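Isoaspartyl dipeptidase (Fervidobacterium islandicum, PDB 7CDH) probably hydrolyses isoaspartyl (beta-aspartyl) dipeptides, as a zinc-dependent metallopeptidase of the amidohydrolase family. Local coordinates at residues I179-G182 with G183-G187. Sequence-based numbering, arbitrary orientation.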
# COMPACT_ATOMS: atom_id res chain seq x y z
N ILE A 179 -2.72 -13.56 19.47
CA ILE A 179 -2.36 -12.91 20.75
C ILE A 179 -1.74 -13.96 21.68
O ILE A 179 -0.75 -13.65 22.35
CB ILE A 179 -3.56 -12.14 21.32
CG1 ILE A 179 -3.12 -10.85 22.03
CG2 ILE A 179 -4.40 -13.01 22.23
CD1 ILE A 179 -2.46 -9.83 21.11
N ARG A 180 -2.18 -15.21 21.61
CA ARG A 180 -1.53 -16.32 22.35
C ARG A 180 -0.09 -16.47 21.88
O ARG A 180 0.83 -16.54 22.73
CB ARG A 180 -2.30 -17.63 22.22
CG ARG A 180 -1.47 -18.85 22.61
CD ARG A 180 -2.37 -20.02 22.92
NE ARG A 180 -1.61 -21.21 23.27
CZ ARG A 180 -0.88 -21.37 24.38
NH1 ARG A 180 -0.77 -20.41 25.28
NH2 ARG A 180 -0.25 -22.51 24.60
N VAL A 181 0.16 -16.52 20.58
CA VAL A 181 1.56 -16.76 20.14
C VAL A 181 2.42 -15.53 20.44
O VAL A 181 3.60 -15.69 20.90
CB VAL A 181 1.60 -17.20 18.67
CG1 VAL A 181 2.98 -17.02 18.06
CG2 VAL A 181 1.15 -18.65 18.58
N GLY A 182 1.85 -14.34 20.22
CA GLY A 182 2.56 -13.09 20.51
C GLY A 182 2.92 -13.02 21.99
O GLY A 182 4.02 -12.54 22.30
N GLY A 183 2.00 -13.46 22.85
CA GLY A 183 2.22 -13.62 24.29
C GLY A 183 3.41 -14.51 24.61
O GLY A 183 4.24 -14.12 25.47
N MET A 184 3.51 -15.66 23.95
CA MET A 184 4.59 -16.64 24.22
C MET A 184 5.95 -16.03 23.84
O MET A 184 6.91 -16.19 24.60
CB MET A 184 4.36 -17.94 23.44
CG MET A 184 3.08 -18.67 23.83
SD MET A 184 2.69 -20.13 22.84
CE MET A 184 4.04 -21.20 23.29
N ILE A 185 6.05 -15.38 22.69
CA ILE A 185 7.32 -14.80 22.18
C ILE A 185 7.79 -13.71 23.16
O ILE A 185 9.01 -13.56 23.38
CB ILE A 185 7.09 -14.27 20.75
CG1 ILE A 185 6.80 -15.42 19.78
CG2 ILE A 185 8.25 -13.41 20.26
CD1 ILE A 185 6.27 -14.96 18.40
N SER A 186 6.85 -12.95 23.71
CA SER A 186 7.12 -11.70 24.45
C SER A 186 7.15 -11.97 25.97
O SER A 186 7.46 -11.04 26.75
CB SER A 186 6.08 -10.67 24.07
OG SER A 186 4.82 -10.98 24.61
N GLY A 187 6.83 -13.18 26.40
CA GLY A 187 6.81 -13.52 27.83
C GLY A 187 5.67 -12.84 28.55
O GLY A 187 5.74 -12.74 29.75
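Gly183 N donates to Ile179 O (2.8 Å) in the last turns of helix 169-186, which links the parallel strands 151-159 and 191-196 as the helix of a beta-alpha-beta unit in the TIM-barrel-like amidohydrolase fold. The same i to i+4 pattern carries Met184 N to Arg180 O and Ile185 N to Val181 O, the latter pair 3.1 Å apart. Gly182 and Gly183 bring no side chains to this buried turn.

Apolar contact follows the same spacing: Val181 CG1 meets Ile185 CD1 at 3.9 Å. Branched aliphatic residues suit this buried position between helix 141-147, where Val181 packs on Met142 and Ile185 on Val146, and the second subunit, whose Thr99 touches Val181.

A polarisable sulfur suits the flat cation nearby: Met184 SD sits 4.0 Å above the guanidinium plane of Arg180, over its centre. The arginine chain leaves opposite the backbone N (chi1 163°) and runs extended to NE, carrying the guanidinium out alongside Met184; NE donates to His162 O of the second subunit.

Ser186 lies in the last turn, and Gly187 then leaves the helical path with a positive phi that glycine readily tolerates. With chi1 at 72°, Ser186 turns its hydroxyl back along the helix, and OG donates to Gly182 O at 2.9 Å. Were Ser186 an alanine, the Gly182 carbonyl would probably be left with the backbone N as its one donor from this residue. That Ser186 N reaches Gly182 O at 3.2 Å, from the face of the carbonyl plane opposite to OG.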